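Local coordinates for cell wall binding protein cwp8 (Peptoclostridium difficile, PDB 5J6Q), which is an S-layer-associated protein that probably anchors itself to the bacterial cell wall through its three CWB2 modules, at residues 218-228 against 268-279; 313-324 against 369-377. All blocks are in the same frame, centred on the assembly; numbering follows the deposited sequence.

Both segments of contact 1 precede those of contact 2 in the chain, and the centres of the two contacts lie about 44 Å apart, with about 28 Å between their nearest atoms. They have no beta-sheet in common. Contact 1 belongs to Cwp8 domain 3, where helix 265-280 packs against strand 217-224 at the edge of a mixed beta-sheet. Contact 2 belongs to the first CWB2 module and pairs strands 313-318 and 367-371 inside a parallel beta-sheet. Contact 1 is only partly buried, contact 2 is buried. The separation reflects an elongated, modular chain, in which contact 2 belongs to the presumed wall-anchoring part.

Contact 1 (218-228 against 268-279); sequences LTFENEAILTQ and VRDLHKVLTDVK
Phe220 and Leu218 project from strand 218-221 onto helix 268-279, where the far end of the Phe220 ring meets Leu275: CZ lies 3.7 Å from Leu275 CB, with the helix backbone at the ring edge. Leu218 CD1 adds a looser touch on Leu275 CD2, while its CD2 lies over one face of the Phe220 ring. The opposite face is taken by His272, whose ring sits at a centroid distance of 4.2 Å with the planes inclined by 35°. The phenylalanine is thereby held between a leucine of its own strand and an imidazole of the helix.

Beyond the corner at Asn222, Ile225 faces the preceding turns of the helix. Its CD1 lies 3.7 Å from His272 CB and also touches Val268 CG1. With CG1 beside the backbone N (chi1 -53°), CG2 is left anti to that N and rests 3.6 Å from Arg269 CG. The extended Glu223 brings its carboxylate to the edge of the His272 ring.

At the polar end Arg269 bends at chi3, and its NE donates to Leu226 O at 2.9 Å, with an N-H...O angle of 159° and the oxygen near the guanidinium plane. Gln228 N lies over one face of that group, and NH1 forms a salt bridge with Glu231, a second anchor. Residues 225-228 are poorly ordered, so their contacts are less sharply defined.

Strand 217-224 is an outermost strand of its four-stranded sheet, hydrogen-bonded to strand 242-249, whose Phe244 meets His272 edge-to-face; helix 203-213 packs alongside through Val212, against Leu218 and Val278.

Contact 2 (313-324 against 369-377); sequences AIILVGEDAIVD and YIVGGESKV
Tyr369 begins the pairing: its N donates to Ile314 O at 2.8 Å, and its O accepts from Leu316 N. With CG beside its own backbone N (chi1 -57°), the ring turns its edge to Ile314 O and Ala313 CB, while CD1 reaches Ile315 CD1. Ile370 and Leu316 share the sheet face opposite Tyr369 and Ile315 and run side by side, Ile370 CG1 4.2 Å from Leu316 CD2. Val371 N then bonds to Leu316 O at 2.9 Å, and its two methyls diverge: CG2 packs on Ile315 CG2, CG1 presses on Asp324 CB at 3.4 Å. Gly372, where the chain leaves the strand, brings its CA to 3.6 Å from Asp324 OD2. Gly373 O accepts from both Lys376 N and Val377 N, which curls the loop back toward Gly318. Lys376 lays CG against Ala321 CB, 3.9 Å away, and NZ bonds to Ser375 O and weakly to a water held by Asp320 N. Val377 CG2 closes over Gly318 N. Strand 339-342 flanks 313-318, and strand 392-396 flanks 367-371. Parallel neighbouring strands joined through helices, with loops leaving their C-terminal ends, are characteristic of an open alpha/beta sheet, consistent with the toprim-like fold of a CWB2 module.

Contact 1 (218-228 against 268-279)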
# COMPACT_ATOMS: atom_id res chain seq x y z
N LEU A 218 0.99 8.51 10.80
CA LEU A 218 1.57 7.30 10.26
C LEU A 218 2.95 7.24 10.82
O LEU A 218 3.67 8.21 10.76
CB LEU A 218 1.63 7.30 8.71
CG LEU A 218 1.79 5.92 8.06
CD1 LEU A 218 1.56 6.03 6.56
CD2 LEU A 218 3.18 5.36 8.24
N THR A 219 3.33 6.09 11.33
CA THR A 219 4.64 5.93 11.92
C THR A 219 5.17 4.63 11.45
O THR A 219 4.38 3.76 11.05
CB THR A 219 4.54 6.06 13.47
OG1 THR A 219 3.53 5.14 13.93
CG2 THR A 219 4.15 7.50 13.90
N PHE A 220 6.48 4.48 11.46
CA PHE A 220 7.07 3.24 10.96
C PHE A 220 7.71 2.45 12.10
O PHE A 220 7.98 3.01 13.16
CB PHE A 220 8.15 3.53 9.91
CG PHE A 220 7.65 4.20 8.65
CD1 PHE A 220 7.87 5.55 8.43
CD2 PHE A 220 6.97 3.48 7.68
CE1 PHE A 220 7.42 6.16 7.27
CE2 PHE A 220 6.52 4.10 6.52
CZ PHE A 220 6.75 5.43 6.32
N GLU A 221 7.94 1.15 11.89
CA GLU A 221 8.56 0.32 12.91
C GLU A 221 9.11 -0.92 12.27
O GLU A 221 8.79 -1.21 11.13
CB GLU A 221 7.55 -0.03 14.02
CG GLU A 221 7.59 0.96 15.17
CD GLU A 221 6.22 1.25 15.74
OE1 GLU A 221 5.52 0.28 16.10
OE2 GLU A 221 5.85 2.45 15.83
N ASN A 222 9.98 -1.62 13.00
CA ASN A 222 10.65 -2.86 12.60
C ASN A 222 11.12 -2.79 11.16
O ASN A 222 10.94 -3.74 10.40
CB ASN A 222 9.73 -4.05 12.83
CG ASN A 222 9.33 -4.16 14.28
OD1 ASN A 222 10.15 -4.57 15.11
ND2 ASN A 222 8.12 -3.77 14.68
N GLU A 223 11.72 -1.66 10.79
CA GLU A 223 12.23 -1.45 9.44
C GLU A 223 13.45 -2.34 9.18
O GLU A 223 14.51 -2.13 9.77
CB GLU A 223 12.59 0.03 9.25
CG GLU A 223 11.36 0.92 9.32
CD GLU A 223 11.70 2.37 9.61
OE1 GLU A 223 11.12 3.25 8.95
OE2 GLU A 223 12.54 2.63 10.51
N ALA A 224 13.30 -3.33 8.29
CA ALA A 224 14.34 -4.27 7.91
C ALA A 224 14.44 -4.28 6.39
O ALA A 224 14.33 -5.33 5.75
CB ALA A 224 14.00 -5.66 8.42
N ILE A 225 14.63 -3.10 5.82
CA ILE A 225 14.75 -2.94 4.37
C ILE A 225 16.23 -2.88 3.98
O ILE A 225 16.99 -2.14 4.59
CB ILE A 225 14.01 -1.65 3.94
CG1 ILE A 225 12.56 -1.68 4.46
CG2 ILE A 225 14.02 -1.53 2.42
CD1 ILE A 225 11.79 -0.41 4.14
N LEU A 226 16.63 -3.66 2.97
CA LEU A 226 18.02 -3.69 2.54
C LEU A 226 18.29 -2.73 1.39
O LEU A 226 17.50 -2.65 0.45
CB LEU A 226 18.39 -5.11 2.11
CG LEU A 226 18.07 -6.20 3.13
CD1 LEU A 226 18.39 -7.55 2.55
CD2 LEU A 226 18.89 -5.99 4.39
N THR A 227 19.41 -1.99 1.47
CA THR A 227 19.80 -1.05 0.44
C THR A 227 20.26 -1.83 -0.78
O THR A 227 20.64 -2.99 -0.66
CB THR A 227 20.93 -0.16 0.97
OG1 THR A 227 20.59 0.27 2.29
CG2 THR A 227 21.16 1.06 0.09
N GLN A 228 20.23 -1.20 -1.96
CA GLN A 228 20.66 -1.84 -3.20
C GLN A 228 22.06 -2.44 -3.07
O GLN A 228 22.37 -3.39 -3.78
CB GLN A 228 20.62 -0.83 -4.35
CG GLN A 228 20.95 -1.46 -5.70
CD GLN A 228 20.94 -0.44 -6.80
OE1 GLN A 228 21.97 0.15 -7.14
NE2 GLN A 228 19.77 -0.20 -7.39
N VAL A 268 9.54 -2.76 -1.98
CA VAL A 268 9.45 -2.35 -0.59
C VAL A 268 10.13 -1.05 -0.33
O VAL A 268 9.59 -0.22 0.44
CB VAL A 268 10.03 -3.43 0.39
CG1 VAL A 268 9.80 -2.99 1.82
CG2 VAL A 268 9.37 -4.80 0.16
N ARG A 269 11.33 -0.87 -0.89
CA ARG A 269 12.03 0.39 -0.66
C ARG A 269 11.14 1.52 -1.27
O ARG A 269 10.92 2.56 -0.67
CB ARG A 269 13.41 0.38 -1.38
CG ARG A 269 14.65 0.48 -0.49
CD ARG A 269 15.93 0.43 -1.34
NE ARG A 269 16.31 -0.96 -1.61
CZ ARG A 269 16.44 -1.47 -2.84
NH1 ARG A 269 16.76 -2.75 -3.00
NH2 ARG A 269 16.24 -0.70 -3.91
N ASP A 270 10.65 1.27 -2.48
CA ASP A 270 9.83 2.25 -3.23
C ASP A 270 8.55 2.59 -2.47
O ASP A 270 8.25 3.79 -2.20
CB ASP A 270 9.59 1.67 -4.62
CG ASP A 270 10.84 1.85 -5.45
OD1 ASP A 270 11.76 2.56 -4.99
OD2 ASP A 270 10.90 1.29 -6.55
N LEU A 271 7.86 1.53 -2.01
CA LEU A 271 6.65 1.71 -1.23
C LEU A 271 6.95 2.46 0.02
O LEU A 271 6.17 3.33 0.47
CB LEU A 271 6.02 0.33 -0.87
CG LEU A 271 4.98 0.46 0.25
CD1 LEU A 271 3.84 1.33 -0.22
CD2 LEU A 271 4.40 -0.90 0.65
N HIS A 272 8.08 2.13 0.66
CA HIS A 272 8.41 2.85 1.93
C HIS A 272 8.67 4.32 1.59
O HIS A 272 8.24 5.21 2.31
CB HIS A 272 9.63 2.22 2.62
CG HIS A 272 9.97 2.92 3.89
ND1 HIS A 272 9.58 2.45 5.13
CD2 HIS A 272 10.64 4.08 4.11
CE1 HIS A 272 10.02 3.29 6.05
NE2 HIS A 272 10.66 4.29 5.47
N LYS A 273 9.38 4.59 0.48
CA LYS A 273 9.51 6.03 -0.01
C LYS A 273 8.12 6.75 -0.13
O LYS A 273 7.91 7.89 0.39
CB LYS A 273 10.16 6.06 -1.41
CG LYS A 273 11.65 5.77 -1.38
CD LYS A 273 12.28 5.66 -2.78
CE LYS A 273 13.42 4.65 -2.77
NZ LYS A 273 13.81 4.20 -4.14
N VAL A 274 7.11 6.04 -0.80
CA VAL A 274 5.77 6.72 -0.95
C VAL A 274 5.12 6.93 0.33
O VAL A 274 4.48 8.00 0.61
CB VAL A 274 4.91 5.85 -1.87
CG1 VAL A 274 3.47 6.35 -1.92
CG2 VAL A 274 5.56 5.79 -3.24
N LEU A 275 5.30 5.90 1.25
CA LEU A 275 4.64 6.14 2.56
C LEU A 275 5.31 7.27 3.36
O LEU A 275 4.62 7.94 4.16
CB LEU A 275 4.60 4.83 3.34
CG LEU A 275 3.67 3.84 2.58
CD1 LEU A 275 3.62 2.46 3.24
CD2 LEU A 275 2.26 4.52 2.56
N THR A 276 6.61 7.50 3.14
CA THR A 276 7.30 8.62 3.89
C THR A 276 6.64 9.84 3.37
O THR A 276 6.25 10.73 4.15
CB THR A 276 8.84 8.59 3.63
OG1 THR A 276 9.27 7.27 3.96
CG2 THR A 276 9.62 9.62 4.48
N ASP A 277 6.49 9.89 2.01
CA ASP A 277 5.75 11.03 1.46
C ASP A 277 4.38 11.17 2.09
O ASP A 277 4.02 12.29 2.51
CB ASP A 277 5.61 10.91 -0.08
CG ASP A 277 6.91 11.27 -0.76
OD1 ASP A 277 7.56 12.22 -0.30
OD2 ASP A 277 7.29 10.58 -1.75
N VAL A 278 3.58 10.06 2.18
CA VAL A 278 2.25 10.16 2.83
C VAL A 278 2.41 10.62 4.30
O VAL A 278 1.64 11.46 4.79
CB VAL A 278 1.44 8.84 2.84
CG1 VAL A 278 0.15 9.05 3.63
CG2 VAL A 278 1.13 8.37 1.41
N LYS A 279 3.38 10.07 5.03
CA LYS A 279 3.46 10.52 6.44
C LYS A 279 3.91 11.98 6.51
O LYS A 279 3.38 12.75 7.34
CB LYS A 279 4.41 9.60 7.23
CG LYS A 279 4.87 10.21 8.55
CD LYS A 279 5.88 9.30 9.25
CE LYS A 279 6.78 10.08 10.18
NZ LYS A 279 8.20 9.68 9.99

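Contact 2 (313-324 against 369-377)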
# COMPACT_ATOMS: atom_id res chain seq x y z
N ALA A 313 -21.59 25.08 -8.30
CA ALA A 313 -22.62 24.50 -9.15
C ALA A 313 -22.35 23.03 -9.42
O ALA A 313 -21.36 22.48 -8.94
CB ALA A 313 -22.68 25.25 -10.48
N ILE A 314 -23.28 22.38 -10.16
CA ILE A 314 -23.16 20.96 -10.53
C ILE A 314 -23.39 20.92 -12.09
O ILE A 314 -24.27 21.65 -12.58
CB ILE A 314 -24.22 20.03 -9.84
CG1 ILE A 314 -24.20 20.17 -8.30
CG2 ILE A 314 -23.98 18.52 -10.30
CD1 ILE A 314 -23.04 19.48 -7.61
N ILE A 315 -22.53 20.19 -12.83
CA ILE A 315 -22.75 19.93 -14.21
C ILE A 315 -23.08 18.46 -14.16
O ILE A 315 -22.27 17.66 -13.66
CB ILE A 315 -21.58 20.17 -15.18
CG1 ILE A 315 -20.88 21.52 -14.92
CG2 ILE A 315 -22.16 20.16 -16.61
CD1 ILE A 315 -21.73 22.71 -15.44
N LEU A 316 -24.23 18.07 -14.69
CA LEU A 316 -24.67 16.67 -14.68
C LEU A 316 -24.87 16.18 -16.15
O LEU A 316 -25.62 16.80 -16.89
CB LEU A 316 -25.97 16.63 -13.90
CG LEU A 316 -26.41 15.27 -13.42
CD1 LEU A 316 -25.32 14.57 -12.67
CD2 LEU A 316 -27.63 15.52 -12.47
N VAL A 317 -24.14 15.11 -16.59
CA VAL A 317 -24.30 14.70 -18.00
C VAL A 317 -24.76 13.25 -17.99
O VAL A 317 -24.77 12.64 -16.92
CB VAL A 317 -22.92 14.98 -18.73
CG1 VAL A 317 -21.84 14.05 -18.24
CG2 VAL A 317 -23.05 14.84 -20.24
N GLY A 318 -25.20 12.68 -19.13
CA GLY A 318 -25.57 11.26 -19.14
C GLY A 318 -24.27 10.43 -19.04
O GLY A 318 -23.22 10.86 -19.56
N GLU A 319 -24.33 9.29 -18.37
CA GLU A 319 -23.18 8.43 -18.16
C GLU A 319 -22.39 8.04 -19.39
O GLU A 319 -21.24 7.71 -19.27
CB GLU A 319 -23.63 7.13 -17.49
CG GLU A 319 -24.73 6.43 -18.31
CD GLU A 319 -25.22 5.13 -17.66
OE1 GLU A 319 -26.38 4.72 -17.90
OE2 GLU A 319 -24.42 4.52 -16.90
N ASP A 320 -23.02 8.04 -20.55
CA ASP A 320 -22.42 7.66 -21.81
C ASP A 320 -22.29 8.86 -22.80
O ASP A 320 -21.83 8.67 -23.92
CB ASP A 320 -23.30 6.58 -22.49
CG ASP A 320 -23.60 5.38 -21.63
OD1 ASP A 320 -22.66 4.88 -20.95
OD2 ASP A 320 -24.76 4.94 -21.64
N ALA A 321 -22.69 10.04 -22.38
CA ALA A 321 -22.72 11.25 -23.20
C ALA A 321 -21.35 11.89 -23.33
O ALA A 321 -21.05 12.97 -22.79
CB ALA A 321 -23.70 12.25 -22.59
N ILE A 322 -20.51 11.23 -24.10
CA ILE A 322 -19.14 11.68 -24.28
C ILE A 322 -19.09 13.04 -24.91
O ILE A 322 -18.34 13.91 -24.41
CB ILE A 322 -18.37 10.64 -25.11
CG1 ILE A 322 -18.46 9.32 -24.39
CG2 ILE A 322 -16.95 11.05 -25.32
CD1 ILE A 322 -17.86 9.44 -22.94
N VAL A 323 -19.89 13.28 -25.98
CA VAL A 323 -19.72 14.62 -26.59
C VAL A 323 -20.23 15.77 -25.70
O VAL A 323 -19.56 16.81 -25.62
CB VAL A 323 -20.38 14.68 -27.99
CG1 VAL A 323 -20.55 16.12 -28.47
CG2 VAL A 323 -19.54 13.90 -29.00
N ASP A 324 -21.37 15.60 -25.03
CA ASP A 324 -21.88 16.67 -24.19
C ASP A 324 -20.90 16.87 -23.06
O ASP A 324 -20.63 18.01 -22.65
CB ASP A 324 -23.25 16.29 -23.60
CG ASP A 324 -24.28 15.83 -24.61
OD1 ASP A 324 -24.14 16.18 -25.79
OD2 ASP A 324 -25.23 15.09 -24.21
N TYR A 369 -26.84 22.22 -13.60
CA TYR A 369 -27.13 22.22 -15.00
C TYR A 369 -27.15 20.77 -15.46
O TYR A 369 -26.20 20.03 -15.16
CB TYR A 369 -26.06 22.94 -15.79
CG TYR A 369 -25.81 24.37 -15.40
CD1 TYR A 369 -25.02 24.67 -14.31
CD2 TYR A 369 -26.35 25.42 -16.14
CE1 TYR A 369 -24.74 26.00 -13.97
CE2 TYR A 369 -26.08 26.74 -15.81
CZ TYR A 369 -25.28 27.03 -14.72
OH TYR A 369 -25.04 28.35 -14.38
N ILE A 370 -28.17 20.34 -16.18
CA ILE A 370 -28.24 18.99 -16.74
C ILE A 370 -27.91 19.20 -18.24
O ILE A 370 -28.62 19.94 -18.90
CB ILE A 370 -29.65 18.45 -16.46
CG1 ILE A 370 -29.74 18.10 -14.98
CG2 ILE A 370 -29.98 17.22 -17.32
CD1 ILE A 370 -31.13 18.05 -14.43
N VAL A 371 -26.79 18.63 -18.74
CA VAL A 371 -26.45 18.78 -20.15
C VAL A 371 -27.02 17.60 -20.95
O VAL A 371 -26.96 16.47 -20.46
CB VAL A 371 -24.92 18.87 -20.23
CG1 VAL A 371 -24.45 18.90 -21.70
CG2 VAL A 371 -24.45 20.14 -19.50
N GLY A 372 -27.59 17.84 -22.14
CA GLY A 372 -28.15 16.76 -22.92
C GLY A 372 -29.67 16.69 -22.79
O GLY A 372 -30.27 17.34 -21.93
N GLY A 373 -30.28 15.90 -23.67
CA GLY A 373 -31.73 15.75 -23.67
C GLY A 373 -32.15 14.75 -22.63
O GLY A 373 -31.31 14.25 -21.89
N GLU A 374 -33.45 14.44 -22.59
CA GLU A 374 -34.01 13.51 -21.64
C GLU A 374 -33.61 12.11 -22.04
O GLU A 374 -33.85 11.16 -21.32
CB GLU A 374 -35.53 13.70 -21.60
CG GLU A 374 -35.85 15.17 -21.41
CD GLU A 374 -37.32 15.50 -21.57
OE1 GLU A 374 -37.67 16.69 -21.37
OE2 GLU A 374 -38.12 14.58 -21.88
N SER A 375 -33.01 12.00 -23.21
CA SER A 375 -32.47 10.77 -23.78
C SER A 375 -31.18 10.39 -23.03
O SER A 375 -30.70 9.27 -23.14
CB SER A 375 -32.15 11.00 -25.25
OG SER A 375 -32.44 12.35 -25.61
N LYS A 376 -30.63 11.33 -22.27
CA LYS A 376 -29.41 11.18 -21.49
C LYS A 376 -29.76 11.25 -20.00
O LYS A 376 -29.39 10.38 -19.23
CB LYS A 376 -28.41 12.30 -21.85
CG LYS A 376 -27.52 12.00 -23.06
CD LYS A 376 -28.21 11.17 -24.14
CE LYS A 376 -27.33 10.07 -24.66
NZ LYS A 376 -27.61 8.76 -24.00
N VAL A 377 -30.50 12.31 -19.61
CA VAL A 377 -30.97 12.53 -18.26
C VAL A 377 -32.49 12.80 -18.34
O VAL A 377 -32.89 13.88 -18.78
CB VAL A 377 -30.25 13.72 -17.58
CG1 VAL A 377 -30.61 13.75 -16.10
CG2 VAL A 377 -28.74 13.66 -17.79
O HOH W 1 -25.66 9.10 -21.39